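Local coordinates for protein STN1 (Saccharomyces cerevisiae, PDB 3KEY) that helps regulate telomere length and protect chromosome ends, restraining telomerase loading through Cdc13, and is represented here by its C-terminal pair of winged helix-turn-helix domains, at residues 9-14 and 94-99; 74-79 and 136-141. All coordinates share one frame; numbering follows the deposited sequence.

Interaction 1 of 2, residues 9-14 and 94-99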
ATOM      1  N   ASN A   9      -5.141  -3.530  -2.929  1.00 42.15           N
ATOM      2  CA  ASN A   9      -6.127  -4.389  -2.268  1.00 41.62           C
ATOM      3  C   ASN A   9      -5.362  -5.449  -1.456  1.00 40.51           C
ATOM      4  O   ASN A   9      -5.743  -5.780  -0.329  1.00 39.93           O
ATOM      5  CB  ASN A   9      -7.042  -5.079  -3.288  1.00 43.85           C
ATOM      6  CG  ASN A   9      -8.185  -4.182  -3.752  1.00 48.44           C
ATOM      7  OD1 ASN A   9      -8.782  -3.450  -2.958  1.00 50.93           O
ATOM      8  ND2 ASN A   9      -8.507  -4.251  -5.040  1.00 48.30           N
ATOM      9  N   LEU A  10      -4.284  -5.979  -2.031  1.00 37.87           N
ATOM     10  CA  LEU A  10      -3.470  -6.961  -1.327  1.00 36.94           C
ATOM     11  C   LEU A  10      -2.789  -6.242  -0.168  1.00 35.73           C
ATOM     12  O   LEU A  10      -2.681  -6.787   0.930  1.00 36.11           O
ATOM     13  CB  LEU A  10      -2.410  -7.577  -2.251  1.00 36.39           C
ATOM     14  CG  LEU A  10      -1.418  -8.512  -1.543  1.00 36.43           C
ATOM     15  CD1 LEU A  10      -2.174  -9.639  -0.839  1.00 40.32           C
ATOM     16  CD2 LEU A  10      -0.424  -9.071  -2.545  1.00 36.61           C
ATOM     17  N   MET A  11      -2.337  -5.014  -0.417  1.00 35.29           N
ATOM     18  CA  MET A  11      -1.691  -4.229   0.629  1.00 36.34           C
ATOM     19  C   MET A  11      -2.624  -4.087   1.840  1.00 36.59           C
ATOM     20  O   MET A  11      -2.205  -4.285   2.983  1.00 35.41           O
ATOM     21  CB  MET A  11      -1.304  -2.837   0.110  1.00 36.38           C
ATOM     22  CG  MET A  11      -0.693  -1.938   1.191  1.00 35.96           C
ATOM     23  SD  MET A  11      -0.316  -0.259   0.621  1.00 38.75           S
ATOM     24  CE  MET A  11      -1.993   0.441   0.478  1.00 35.44           C
ATOM     25  N   LEU A  12      -3.891  -3.764   1.588  1.00 36.83           N
ATOM     26  CA  LEU A  12      -4.860  -3.602   2.672  1.00 39.15           C
ATOM     27  C   LEU A  12      -5.125  -4.903   3.424  1.00 38.28           C
ATOM     28  O   LEU A  12      -5.407  -4.888   4.623  1.00 39.24           O
ATOM     29  CB  LEU A  12      -6.184  -3.042   2.133  1.00 42.20           C
ATOM     30  CG  LEU A  12      -6.155  -1.595   1.632  1.00 45.48           C
ATOM     31  CD1 LEU A  12      -7.541  -1.210   1.137  1.00 46.92           C
ATOM     32  CD2 LEU A  12      -5.715  -0.661   2.752  1.00 45.76           C
ATOM     33  N   ILE A  13      -5.046  -6.028   2.724  1.00 38.16           N
ATOM     34  CA  ILE A  13      -5.263  -7.320   3.362  1.00 37.24           C
ATOM     35  C   ILE A  13      -4.096  -7.570   4.322  1.00 37.22           C
ATOM     36  O   ILE A  13      -4.292  -7.930   5.487  1.00 35.87           O
ATOM     37  CB  ILE A  13      -5.333  -8.447   2.308  1.00 38.78           C
ATOM     38  CG1 ILE A  13      -6.587  -8.258   1.442  1.00 39.31           C
ATOM     39  CG2 ILE A  13      -5.316  -9.808   2.992  1.00 40.08           C
ATOM     40  CD1 ILE A  13      -6.740  -9.271   0.320  1.00 36.15           C
ATOM     41  N   LEU A  14      -2.881  -7.352   3.830  1.00 35.52           N
ATOM     42  CA  LEU A  14      -1.688  -7.548   4.645  1.00 37.30           C
ATOM     43  C   LEU A  14      -1.713  -6.650   5.877  1.00 38.19           C
ATOM     44  O   LEU A  14      -1.384  -7.087   6.980  1.00 40.00           O
ATOM     45  CB  LEU A  14      -0.435  -7.270   3.811  1.00 34.08           C
ATOM     46  CG  LEU A  14      -0.248  -8.268   2.667  1.00 36.64           C
ATOM     47  CD1 LEU A  14       0.922  -7.870   1.793  1.00 34.76           C
ATOM     48  CD2 LEU A  14      -0.030  -9.647   3.248  1.00 35.36           C
ATOM     49  N   ASN A  94       4.268  -0.127  10.095  1.00 36.21           N
ATOM     50  CA  ASN A  94       4.952   1.043  10.629  1.00 35.45           C
ATOM     51  C   ASN A  94       4.755   2.245   9.692  1.00 34.46           C
ATOM     52  O   ASN A  94       4.689   3.387  10.148  1.00 32.50           O
ATOM     53  CB  ASN A  94       6.452   0.784  10.806  1.00 36.50           C
ATOM     54  CG  ASN A  94       6.746  -0.190  11.930  1.00 38.72           C
ATOM     55  OD1 ASN A  94       6.014  -0.258  12.915  1.00 40.50           O
ATOM     56  ND2 ASN A  94       7.831  -0.941  11.793  1.00 40.63           N
ATOM     57  N   LEU A  95       4.682   1.990   8.388  1.00 34.08           N
ATOM     58  CA  LEU A  95       4.483   3.065   7.412  1.00 34.40           C
ATOM     59  C   LEU A  95       3.096   3.667   7.596  1.00 32.92           C
ATOM     60  O   LEU A  95       2.919   4.881   7.517  1.00 31.21           O
ATOM     61  CB  LEU A  95       4.632   2.537   5.980  1.00 35.03           C
ATOM     62  CG  LEU A  95       6.075   2.333   5.521  1.00 39.86           C
ATOM     63  CD1 LEU A  95       6.136   1.526   4.224  1.00 43.50           C
ATOM     64  CD2 LEU A  95       6.722   3.700   5.351  1.00 41.69           C
ATOM     65  N   PHE A  96       2.114   2.807   7.854  1.00 33.25           N
ATOM     66  CA  PHE A  96       0.752   3.268   8.068  1.00 36.03           C
ATOM     67  C   PHE A  96       0.649   4.079   9.354  1.00 36.84           C
ATOM     68  O   PHE A  96      -0.046   5.091   9.391  1.00 35.88           O
ATOM     69  CB  PHE A  96      -0.215   2.085   8.102  1.00 36.74           C
ATOM     70  CG  PHE A  96      -0.992   1.918   6.835  1.00 39.87           C
ATOM     71  CD1 PHE A  96      -2.194   2.595   6.653  1.00 41.05           C
ATOM     72  CD2 PHE A  96      -0.500   1.125   5.802  1.00 40.55           C
ATOM     73  CE1 PHE A  96      -2.904   2.491   5.458  1.00 42.93           C
ATOM     74  CE2 PHE A  96      -1.196   1.011   4.596  1.00 43.92           C
ATOM     75  CZ  PHE A  96      -2.403   1.695   4.424  1.00 45.37           C
ATOM     76  N   GLU A  97       1.324   3.632  10.409  1.00 37.94           N
ATOM     77  CA  GLU A  97       1.298   4.367  11.668  1.00 39.43           C
ATOM     78  C   GLU A  97       1.898   5.745  11.420  1.00 37.39           C
ATOM     79  O   GLU A  97       1.316   6.765  11.797  1.00 36.90           O
ATOM     80  CB  GLU A  97       2.102   3.637  12.745  1.00 41.97           C
ATOM     81  CG  GLU A  97       1.264   2.745  13.651  1.00 50.82           C
ATOM     82  CD  GLU A  97       2.094   2.036  14.713  1.00 54.10           C
ATOM     83  OE1 GLU A  97       2.944   2.698  15.356  1.00 55.68           O
ATOM     84  OE2 GLU A  97       1.886   0.817  14.905  1.00 56.53           O
ATOM     85  N   TYR A  98       3.062   5.768  10.768  1.00 35.80           N
ATOM     86  CA  TYR A  98       3.738   7.019  10.448  1.00 34.32           C
ATOM     87  C   TYR A  98       2.815   7.992   9.680  1.00 32.85           C
ATOM     88  O   TYR A  98       2.700   9.167  10.039  1.00 30.44           O
ATOM     89  CB  TYR A  98       4.993   6.710   9.632  1.00 35.30           C
ATOM     90  CG  TYR A  98       5.798   7.919   9.205  1.00 37.87           C
ATOM     91  CD1 TYR A  98       5.430   8.674   8.087  1.00 38.06           C
ATOM     92  CD2 TYR A  98       6.950   8.290   9.904  1.00 38.07           C
ATOM     93  CE1 TYR A  98       6.195   9.768   7.673  1.00 39.47           C
ATOM     94  CE2 TYR A  98       7.722   9.379   9.502  1.00 39.37           C
ATOM     95  CZ  TYR A  98       7.344  10.112   8.385  1.00 41.78           C
ATOM     96  OH  TYR A  98       8.125  11.170   7.971  1.00 42.12           O
ATOM     97  N   ALA A  99       2.164   7.501   8.627  1.00 30.54           N
ATOM     98  CA  ALA A  99       1.266   8.338   7.836  1.00 31.02           C
ATOM     99  C   ALA A  99       0.081   8.848   8.670  1.00 31.34           C
ATOM    100  O   ALA A  99      -0.259  10.027   8.613  1.00 30.31           O
ATOM    101  CB  ALA A  99       0.762   7.562   6.622  1.00 27.59           C
TER

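Interaction 2 of 2, residues 74-79 and 136-141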
ATOM      1  N   GLN A  74       8.406  -1.915  -3.864  1.00 38.89           N
ATOM      2  CA  GLN A  74       8.164  -0.546  -3.417  1.00 39.22           C
ATOM      3  C   GLN A  74       8.603  -0.380  -1.968  1.00 38.64           C
ATOM      4  O   GLN A  74       8.490   0.706  -1.399  1.00 38.96           O
ATOM      5  CB  GLN A  74       6.680  -0.193  -3.518  1.00 39.57           C
ATOM      6  CG  GLN A  74       6.112  -0.225  -4.916  1.00 45.18           C
ATOM      7  CD  GLN A  74       4.712   0.361  -4.967  1.00 47.24           C
ATOM      8  OE1 GLN A  74       3.817  -0.076  -4.247  1.00 50.90           O
ATOM      9  NE2 GLN A  74       4.519   1.359  -5.819  1.00 51.98           N
ATOM     10  N   GLY A  75       9.080  -1.472  -1.373  1.00 38.39           N
ATOM     11  CA  GLY A  75       9.531  -1.442   0.007  1.00 37.57           C
ATOM     12  C   GLY A  75       8.408  -1.512   1.021  1.00 38.25           C
ATOM     13  O   GLY A  75       8.634  -1.306   2.215  1.00 37.59           O
ATOM     14  N   LEU A  76       7.192  -1.806   0.559  1.00 37.12           N
ATOM     15  CA  LEU A  76       6.038  -1.873   1.457  1.00 37.34           C
ATOM     16  C   LEU A  76       6.092  -3.087   2.396  1.00 38.77           C
ATOM     17  O   LEU A  76       5.610  -3.040   3.534  1.00 38.42           O
ATOM     18  CB  LEU A  76       4.744  -1.848   0.640  1.00 35.59           C
ATOM     19  CG  LEU A  76       4.533  -0.486  -0.048  1.00 35.72           C
ATOM     20  CD1 LEU A  76       3.286  -0.510  -0.923  1.00 35.42           C
ATOM     21  CD2 LEU A  76       4.417   0.610   1.018  1.00 32.04           C
ATOM     22  N   ILE A  77       6.667  -4.178   1.910  1.00 38.40           N
ATOM     23  CA  ILE A  77       6.854  -5.362   2.739  1.00 40.42           C
ATOM     24  C   ILE A  77       8.213  -5.917   2.365  1.00 41.07           C
ATOM     25  O   ILE A  77       8.719  -5.677   1.269  1.00 40.25           O
ATOM     26  CB  ILE A  77       5.797  -6.480   2.501  1.00 39.72           C
ATOM     27  CG1 ILE A  77       5.844  -6.939   1.045  1.00 39.57           C
ATOM     28  CG2 ILE A  77       4.423  -6.001   2.939  1.00 41.44           C
ATOM     29  CD1 ILE A  77       4.961  -8.139   0.760  1.00 40.60           C
ATOM     30  N   GLY A  78       8.814  -6.654   3.284  1.00 42.12           N
ATOM     31  CA  GLY A  78      10.097  -7.237   2.978  1.00 41.79           C
ATOM     32  C   GLY A  78      10.030  -8.731   3.084  1.00 41.59           C
ATOM     33  O   GLY A  78       9.103  -9.297   3.708  1.00 40.91           O
ATOM     34  N   LEU A  79      11.010  -9.364   2.451  1.00 41.25           N
ATOM     35  CA  LEU A  79      11.142 -10.811   2.491  1.00 43.21           C
ATOM     36  C   LEU A  79      12.048 -11.003   3.691  1.00 43.61           C
ATOM     37  O   LEU A  79      13.263 -10.814   3.574  1.00 44.20           O
ATOM     38  CB  LEU A  79      11.838 -11.302   1.219  1.00 45.19           C
ATOM     39  CG  LEU A  79      11.906 -12.805   0.990  1.00 46.58           C
ATOM     40  CD1 LEU A  79      10.521 -13.429   0.986  1.00 47.17           C
ATOM     41  CD2 LEU A  79      12.602 -12.967  -0.341  1.00 49.24           C
ATOM     42  N   VAL A 136       3.237   7.142  -1.446  1.00 32.01           N
ATOM     43  CA  VAL A 136       2.030   7.736  -2.001  1.00 33.94           C
ATOM     44  C   VAL A 136       0.826   6.823  -1.749  1.00 33.35           C
ATOM     45  O   VAL A 136      -0.222   7.282  -1.315  1.00 33.56           O
ATOM     46  CB  VAL A 136       2.163   7.973  -3.531  1.00 34.69           C
ATOM     47  CG1 VAL A 136       0.799   8.293  -4.138  1.00 34.11           C
ATOM     48  CG2 VAL A 136       3.141   9.112  -3.795  1.00 32.94           C
ATOM     49  N   ASP A 137       0.965   5.526  -2.009  1.00 34.48           N
ATOM     50  CA  ASP A 137      -0.176   4.647  -1.796  1.00 35.34           C
ATOM     51  C   ASP A 137      -0.554   4.528  -0.325  1.00 33.96           C
ATOM     52  O   ASP A 137      -1.729   4.399   0.001  1.00 32.19           O
ATOM     53  CB  ASP A 137       0.063   3.267  -2.427  1.00 37.21           C
ATOM     54  CG  ASP A 137       0.081   3.330  -3.957  1.00 44.36           C
ATOM     55  OD1 ASP A 137      -0.524   4.276  -4.512  1.00 45.46           O
ATOM     56  OD2 ASP A 137       0.684   2.446  -4.604  1.00 45.66           O
ATOM     57  N   VAL A 138       0.423   4.591   0.572  1.00 31.62           N
ATOM     58  CA  VAL A 138       0.085   4.508   1.987  1.00 32.02           C
ATOM     59  C   VAL A 138      -0.709   5.756   2.401  1.00 31.49           C
ATOM     60  O   VAL A 138      -1.753   5.650   3.055  1.00 31.39           O
ATOM     61  CB  VAL A 138       1.352   4.360   2.872  1.00 31.79           C
ATOM     62  CG1 VAL A 138       0.974   4.454   4.356  1.00 31.12           C
ATOM     63  CG2 VAL A 138       2.011   3.010   2.591  1.00 29.96           C
ATOM     64  N   PHE A 139      -0.234   6.932   1.999  1.00 30.90           N
ATOM     65  CA  PHE A 139      -0.930   8.169   2.346  1.00 32.11           C
ATOM     66  C   PHE A 139      -2.316   8.267   1.705  1.00 32.46           C
ATOM     67  O   PHE A 139      -3.253   8.753   2.340  1.00 32.81           O
ATOM     68  CB  PHE A 139      -0.075   9.402   2.000  1.00 31.12           C
ATOM     69  CG  PHE A 139       0.909   9.774   3.089  1.00 30.76           C
ATOM     70  CD1 PHE A 139       2.146   9.140   3.178  1.00 31.26           C
ATOM     71  CD2 PHE A 139       0.566  10.713   4.063  1.00 29.83           C
ATOM     72  CE1 PHE A 139       3.030   9.434   4.222  1.00 33.19           C
ATOM     73  CE2 PHE A 139       1.436  11.017   5.112  1.00 30.72           C
ATOM     74  CZ  PHE A 139       2.673  10.375   5.194  1.00 33.26           C
ATOM     75  N   LYS A 140      -2.460   7.796   0.464  1.00 31.75           N
ATOM     76  CA  LYS A 140      -3.771   7.823  -0.183  1.00 32.84           C
ATOM     77  C   LYS A 140      -4.790   7.025   0.644  1.00 33.18           C
ATOM     78  O   LYS A 140      -5.905   7.495   0.898  1.00 32.64           O
ATOM     79  CB  LYS A 140      -3.693   7.250  -1.605  1.00 32.95           C
ATOM     80  CG  LYS A 140      -3.165   8.237  -2.644  1.00 37.34           C
ATOM     81  CD  LYS A 140      -3.138   7.637  -4.050  1.00 42.07           C
ATOM     82  CE  LYS A 140      -2.762   8.694  -5.094  1.00 43.97           C
ATOM     83  NZ  LYS A 140      -2.692   8.106  -6.471  1.00 48.59           N
ATOM     84  N   GLU A 141      -4.407   5.820   1.061  1.00 33.19           N
ATOM     85  CA  GLU A 141      -5.288   4.978   1.865  1.00 36.12           C
ATOM     86  C   GLU A 141      -5.639   5.617   3.215  1.00 35.25           C
ATOM     87  O   GLU A 141      -6.794   5.585   3.642  1.00 36.91           O
ATOM     88  CB  GLU A 141      -4.650   3.612   2.108  1.00 36.98           C
ATOM     89  CG  GLU A 141      -5.287   2.500   1.320  1.00 45.61           C
ATOM     90  CD  GLU A 141      -6.810   2.579   1.340  1.00 46.30           C
ATOM     91  OE1 GLU A 141      -7.433   2.531   2.436  1.00 50.52           O
ATOM     92  OE2 GLU A 141      -7.384   2.695   0.249  1.00 46.88           O
TER

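Interaction 1 of 2, residues 9-14 and 94-99
Phe96 reaches out from helix 90-108 and brings the far end of its ring, CZ, up to two neighbouring side chains of helix 6-16, Met11 and Leu12. Everything that passes between residues 9-14 and 94-99 is apolar; no hydrogen bond joins them. Met11 CE comes in at the ring edge, near the ring plane, and lies 4.2 Å from Phe96 CZ. The thioether chain gets there by running straight out from its helix, with CG anti to the backbone N (chi1 177°), and then bending at its last torsion (chi3 72°), which turns the methyl round beyond SD. Leu12 meets the same ring atom from an oblique direction, its CD2 4.4 Å from Phe96 CZ. The touch is light, burying 94 Å² in all, because the helices themselves stay well apart: the nearest CA atoms, those of Leu12 and Phe96, are 10.4 Å from each other, and the ring does most of the bridging. Helix 6-16 belongs to the first winged helix-turn-helix domain and helix 90-108 to the second, so this is a contact between domains. Helix 132-149 closes in beside it, with Cys142 against Phe96 and both Glu141 and Arg145 against Leu12, while Leu95, next to Phe96, packs on helix 118-125 through Val121 and Leu125.

Interaction 2 of 2, residues 74-79 and 136-141
Leu76 and Val138 meet through methyl groups that their first torsions set facing one another: CG of Leu76 is anti to its own carbonyl carbon (chi1 -68°), and in Val138 it is CG2 that takes the corresponding place, with CG1 anti to the backbone N. The two parts of chain belong to the two winged helix-turn-helix domains. Residues 74-79 run from the end of helix 56-73 into strand 78-81 of the first, and residues 136-141 are a piece of helix 132-149 in the second. Gly75 closes the earlier helix in a Schellman motif; its positive phi of 80° suits glycine, and the turn sends the chain on to Leu76, whose side chain is directed at the other domain. Leu76 CD2 then lies 3.7 Å from Val138 CG2, the two side chains sliding past each other in opposite directions. Leu95 and Met11 also pack on Leu76, and Phe96 on Val138, so this pair belongs to the buried seam between the domains.

Beside this pair the contact becomes polar, through Gln74, two residues before Leu76, and Asp137, next to Val138, though without a direct hydrogen bond. The side chains of Gln74 and Asp137 cross at about a right angle, with the amide and carboxylate planes 54° apart. Both are in contact with Lys7 of helix 6-16: its NZ forms a salt bridge with Asp137 OD2 and a weak hydrogen bond with Gln74 OE1. A shared ammonium group probably offsets the repulsion between the two oxygens, consistent with Gln74 OE1 standing 4.0 Å from Asp137 OD2.

How the interactions relate
Both interactions cross the boundary between the two winged helix-turn-helix domains, and their centres lie about 6 Å apart, both close to the centre of the molecule. Along the sequence their segments alternate: 9-14, 74-79, 94-99, 136-141, the first two from one domain and the last two from the other. The contacts also touch each other. Leu95 O of interaction 1 is 3.7 Å from Val138 CG1 of interaction 2. Within the second domain, Ala99 packs against Phe139, tying helix 90-108 to helix 132-149. The two interactions together form one mainly apolar interface, which is consistent with the domains being held in a defined mutual orientation.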